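Local coordinates for protein acetaldehyde dehydrogenase (Acetylating) (Geobacillus thermoglucosidasius, PDB 5J78) that probably catalyses the reversible, NAD-dependent conversion of acetaldehyde and coenzyme A to acetyl-CoA, as an acetylating aldehyde dehydrogenase, at residues A66-A80 / V89-N101. Numbering follows the deposited sequence.
Sequences ANAAREEAGRLAAMA and VEDKTLKNLFAAN. With ACT (acetate ion), chain I.
N96 donates through ND2 to the backbone O of A73, 2.9 Å away, in the carbonyl plane on a lone pair. That oxygen also accepts the helical bond from A77 N. An amide suits this buried place because its N-H serves A73 while its OD1 accepts from T144 OG1. Near the end of 89-101, R70 reaches N101: CG lies anti to the backbone N (chi1 -165°) and the chain bends at chi3, bringing NE 2.5 Å from N101 OD1, guanidinium and amide nearly coplanar. NH2 adds weak bonds to N101 OD1 and A100 O. A leucine in place of R70 would probably leave N101 OD1 and A100 O without these donors and N101 freer to turn. The partners lie on consecutive helices 55-84 and 89-107 of the aldehyde dehydrogenase fold, a helical hairpin in which 66-80 and 89-101 run at 138° with axes 7.9 Å apart. Small residues permit this closeness: A77 is a knob among V89, K92, T93 and N96, its CB 3.2 Å from T93 OG1. A73 CB meets L97 CD2 at 3.8 Å. K92 CD touches A80 CB, while its NZ salt-bridges D268 and hydrogen-bonds an acetate probably from the crystallisation liquor.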
loop_
_atom_site.group_PDB
_atom_site.type_symbol
_atom_site.label_atom_id
_atom_site.label_comp_id
_atom_site.label_asym_id
_atom_site.label_seq_id
_atom_site.Cartn_x
_atom_site.Cartn_y
_atom_site.Cartn_z
ATOM N N ALA A 66 34.873 5.652 23.186
ATOM C CA ALA A 66 34.397 6.095 24.494
ATOM C C ALA A 66 35.156 7.335 24.967
ATOM O O ALA A 66 34.568 8.259 25.557
ATOM C CB ALA A 66 34.523 4.993 25.510
ATOM N N ASN A 67 36.462 7.352 24.708
ATOM C CA ASN A 67 37.305 8.448 25.167
ATOM C C ASN A 67 36.916 9.727 24.467
ATOM O O ASN A 67 36.835 10.784 25.084
ATOM C CB ASN A 67 38.789 8.157 24.926
ATOM C CG ASN A 67 39.363 7.175 25.926
ATOM O OD1 ASN A 67 38.866 7.054 27.048
ATOM N ND2 ASN A 67 40.426 6.472 25.529
ATOM N N ALA A 68 36.652 9.623 23.176
ATOM C CA ALA A 68 36.307 10.793 22.390
ATOM C C ALA A 68 34.955 11.358 22.814
ATOM O O ALA A 68 34.761 12.574 22.828
ATOM C CB ALA A 68 36.311 10.448 20.912
ATOM N N ALA A 69 34.019 10.483 23.167
ATOM C CA ALA A 69 32.688 10.932 23.597
ATOM C C ALA A 69 32.796 11.738 24.879
ATOM O O ALA A 69 32.130 12.765 25.063
ATOM C CB ALA A 69 31.753 9.736 23.803
ATOM N N ARG A 70 33.617 11.224 25.782
ATOM C CA ARG A 70 33.881 11.851 27.066
ATOM C C ARG A 70 34.430 13.249 26.846
ATOM O O ARG A 70 33.968 14.203 27.439
ATOM C CB ARG A 70 34.869 10.998 27.855
ATOM C CG ARG A 70 35.018 11.290 29.335
ATOM C CD ARG A 70 35.841 10.155 29.985
ATOM N NE ARG A 70 35.250 8.823 29.733
ATOM C CZ ARG A 70 35.859 7.794 29.138
ATOM N NH1 ARG A 70 37.118 7.887 28.714
ATOM N NH2 ARG A 70 35.203 6.641 28.976
ATOM N N GLU A 71 35.386 13.356 25.944
ATOM C CA GLU A 71 36.021 14.623 25.666
ATOM C C GLU A 71 35.076 15.587 24.982
ATOM O O GLU A 71 35.225 16.788 25.146
ATOM C CB GLU A 71 37.258 14.432 24.788
ATOM C CG GLU A 71 38.427 13.699 25.463
ATOM C CD GLU A 71 39.408 13.092 24.457
ATOM O OE1 GLU A 71 40.148 12.158 24.841
ATOM O OE2 GLU A 71 39.437 13.542 23.287
ATOM N N GLU A 72 34.131 15.075 24.195
ATOM C CA GLU A 72 33.238 15.947 23.429
ATOM C C GLU A 72 31.871 16.102 24.085
ATOM O O GLU A 72 30.974 16.721 23.519
ATOM C CB GLU A 72 33.093 15.417 22.001
ATOM C CG GLU A 72 34.381 15.507 21.181
ATOM C CD GLU A 72 34.811 16.948 20.934
ATOM O OE1 GLU A 72 33.932 17.816 20.725
ATOM O OE2 GLU A 72 36.024 17.216 20.974
ATOM N N ALA A 73 31.709 15.550 25.282
ATOM C CA ALA A 73 30.403 15.555 25.944
ATOM C C ALA A 73 29.765 16.947 26.048
ATOM O O ALA A 73 28.565 17.093 25.812
ATOM C CB ALA A 73 30.517 14.939 27.350
ATOM N N GLY A 74 30.558 17.951 26.416
ATOM C CA GLY A 74 30.063 19.317 26.580
ATOM C C GLY A 74 29.718 19.957 25.242
ATOM O O GLY A 74 28.688 20.607 25.090
ATOM N N ARG A 75 30.564 19.739 24.249
ATOM C CA ARG A 75 30.341 20.362 22.953
ATOM C C ARG A 75 29.106 19.783 22.255
ATOM O O ARG A 75 28.315 20.529 21.674
ATOM C CB ARG A 75 31.584 20.230 22.067
ATOM C CG ARG A 75 32.616 21.355 22.298
ATOM C CD ARG A 75 33.808 21.282 21.380
ATOM N NE ARG A 75 34.749 20.255 21.804
ATOM C CZ ARG A 75 35.582 20.382 22.828
ATOM N NH1 ARG A 75 35.611 21.499 23.548
ATOM N NH2 ARG A 75 36.383 19.384 23.136
ATOM N N LEU A 76 28.930 18.466 22.332
ATOM C CA LEU A 76 27.718 17.847 21.811
ATOM C C LEU A 76 26.508 18.313 22.603
ATOM O O LEU A 76 25.448 18.570 22.030
ATOM C CB LEU A 76 27.810 16.320 21.852
ATOM C CG LEU A 76 28.890 15.730 20.938
ATOM C CD1 LEU A 76 29.131 14.239 21.192
ATOM C CD2 LEU A 76 28.497 15.932 19.485
ATOM N N ALA A 77 26.643 18.391 23.923
ATOM C CA ALA A 77 25.541 18.871 24.732
ATOM C C ALA A 77 25.062 20.240 24.215
ATOM O O ALA A 77 23.858 20.452 24.016
ATOM C CB ALA A 77 25.946 18.955 26.208
ATOM N N ALA A 78 26.007 21.151 23.966
ATOM C CA ALA A 78 25.681 22.522 23.558
ATOM C C ALA A 78 24.991 22.554 22.199
ATOM O O ALA A 78 23.991 23.247 22.019
ATOM C CB ALA A 78 26.956 23.385 23.531
ATOM N N MET A 79 25.519 21.803 21.246
ATOM C CA MET A 79 24.866 21.692 19.944
ATOM C C MET A 79 23.419 21.213 20.059
ATOM O O MET A 79 22.528 21.731 19.383
ATOM C CB MET A 79 25.646 20.746 19.028
ATOM C CG MET A 79 26.955 21.305 18.520
ATOM S SD MET A 79 27.796 20.137 17.424
ATOM C CE MET A 79 26.748 20.298 15.983
ATOM N N ALA A 80 23.170 20.257 20.947
ATOM C CA ALA A 80 21.844 19.658 21.041
ATOM C C ALA A 80 20.841 20.628 21.672
ATOM O O ALA A 80 19.704 20.763 21.193
ATOM C CB ALA A 80 21.911 18.338 21.834
ATOM N N VAL A 89 22.534 22.518 29.060
ATOM C CA VAL A 89 23.834 21.987 28.678
ATOM C C VAL A 89 24.514 21.132 29.757
ATOM O O VAL A 89 25.180 20.168 29.443
ATOM C CB VAL A 89 24.777 23.122 28.270
ATOM C CG1 VAL A 89 26.134 22.569 27.787
ATOM C CG2 VAL A 89 24.146 23.920 27.154
ATOM N N GLU A 90 24.336 21.507 31.016
ATOM C CA GLU A 90 24.879 20.754 32.143
ATOM C C GLU A 90 24.366 19.300 32.135
ATOM O O GLU A 90 25.138 18.328 32.177
ATOM C CB GLU A 90 24.494 21.468 33.451
ATOM C CG GLU A 90 25.291 21.077 34.690
ATOM C CD GLU A 90 25.030 22.009 35.875
ATOM O OE1 GLU A 90 24.541 23.144 35.668
ATOM O OE2 GLU A 90 25.312 21.600 37.020
ATOM N N ASP A 91 23.054 19.161 32.056
ATOM C CA ASP A 91 22.414 17.854 32.152
ATOM C C ASP A 91 22.684 17.065 30.860
ATOM O O ASP A 91 22.982 15.871 30.918
ATOM C CB ASP A 91 20.919 18.020 32.446
ATOM C CG ASP A 91 20.657 18.644 33.842
ATOM O OD1 ASP A 91 21.618 18.741 34.642
ATOM O OD2 ASP A 91 19.500 19.017 34.152
ATOM N N LYS A 92 22.675 17.725 29.706
ATOM C CA LYS A 92 22.968 17.009 28.459
ATOM C C LYS A 92 24.403 16.499 28.474
ATOM O O LYS A 92 24.688 15.415 27.928
ATOM C CB LYS A 92 22.707 17.874 27.230
ATOM C CG LYS A 92 21.207 17.998 26.890
ATOM C CD LYS A 92 20.965 18.295 25.415
ATOM C CE LYS A 92 19.518 18.602 25.078
ATOM N NZ LYS A 92 18.599 17.456 25.230
ATOM N N THR A 93 25.295 17.238 29.137
ATOM C CA THR A 93 26.702 16.838 29.216
ATOM C C THR A 93 26.801 15.560 30.061
ATOM O O THR A 93 27.520 14.626 29.714
ATOM C CB THR A 93 27.612 17.973 29.813
ATOM O OG1 THR A 93 27.604 19.122 28.946
ATOM C CG2 THR A 93 29.047 17.501 29.936
ATOM N N LEU A 94 26.067 15.539 31.168
ATOM C CA LEU A 94 25.977 14.372 32.033
ATOM C C LEU A 94 25.377 13.177 31.295
ATOM O O LEU A 94 25.835 12.045 31.449
ATOM C CB LEU A 94 25.128 14.678 33.259
ATOM C CG LEU A 94 25.753 15.610 34.291
ATOM C CD1 LEU A 94 24.742 15.953 35.385
ATOM C CD2 LEU A 94 27.001 14.974 34.895
ATOM N N LYS A 95 24.341 13.443 30.511
ATOM C CA LYS A 95 23.723 12.425 29.684
ATOM C C LYS A 95 24.752 11.821 28.714
ATOM O O LYS A 95 24.816 10.603 28.574
ATOM C CB LYS A 95 22.525 13.016 28.929
ATOM C CG LYS A 95 21.522 11.975 28.440
ATOM C CD LYS A 95 20.464 12.544 27.508
ATOM C CE LYS A 95 19.618 13.649 28.154
ATOM N NZ LYS A 95 18.677 14.199 27.103
ATOM N N ASN A 96 25.578 12.652 28.069
ATOM C CA ASN A 96 26.595 12.132 27.156
ATOM C C ASN A 96 27.645 11.318 27.900
ATOM O O ASN A 96 28.164 10.330 27.367
ATOM C CB ASN A 96 27.284 13.260 26.367
ATOM C CG ASN A 96 26.382 13.867 25.304
ATOM O OD1 ASN A 96 25.501 13.204 24.770
ATOM N ND2 ASN A 96 26.613 15.127 24.983
ATOM N N LEU A 97 27.957 11.744 29.124
ATOM C CA LEU A 97 28.960 11.077 29.940
ATOM C C LEU A 97 28.422 9.739 30.444
ATOM O O LEU A 97 29.186 8.799 30.671
ATOM C CB LEU A 97 29.384 11.972 31.112
ATOM C CG LEU A 97 30.264 13.185 30.782
ATOM C CD1 LEU A 97 30.454 14.009 32.011
ATOM C CD2 LEU A 97 31.616 12.722 30.217
ATOM N N PHE A 98 27.104 9.655 30.613
ATOM C CA PHE A 98 26.470 8.394 30.964
ATOM C C PHE A 98 26.722 7.399 29.831
ATOM O O PHE A 98 27.075 6.243 30.073
ATOM C CB PHE A 98 24.958 8.572 31.234
ATOM C CG PHE A 98 24.203 7.275 31.329
ATOM C CD1 PHE A 98 24.225 6.523 32.489
ATOM C CD2 PHE A 98 23.490 6.792 30.235
ATOM C CE1 PHE A 98 23.538 5.290 32.563
ATOM C CE2 PHE A 98 22.808 5.570 30.301
ATOM C CZ PHE A 98 22.840 4.824 31.472
ATOM N N ALA A 99 26.584 7.850 28.590
ATOM C CA ALA A 99 26.814 6.958 27.467
ATOM C C ALA A 99 28.287 6.647 27.336
ATOM O O ALA A 99 28.675 5.515 27.041
ATOM C CB ALA A 99 26.290 7.552 26.192
ATOM N N ALA A 100 29.123 7.645 27.576
ATOM C CA ALA A 100 30.552 7.454 27.401
ATOM C C ALA A 100 31.173 6.606 28.516
ATOM O O ALA A 100 32.192 5.965 28.285
ATOM C CB ALA A 100 31.256 8.789 27.323
ATOM N N ASN A 101 30.586 6.619 29.718
ATOM C CA ASN A 101 31.193 5.934 30.857
ATOM C C ASN A 101 30.419 4.691 31.299
ATOM O O ASN A 101 30.970 3.588 31.249
ATOM C CB ASN A 101 31.367 6.905 32.040
ATOM C CG ASN A 101 32.365 8.012 31.733
ATOM O OD1 ASN A 101 33.301 7.815 30.971
ATOM N ND2 ASN A 101 32.170 9.175 32.322
HETATM C C ACT I . 21.453 14.497 24.705
HETATM O O ACT I . 20.330 14.934 25.017
HETATM O OXT ACT I . 21.509 13.391 24.192
HETATM C CH3 ACT I . 22.709 15.259 24.986
#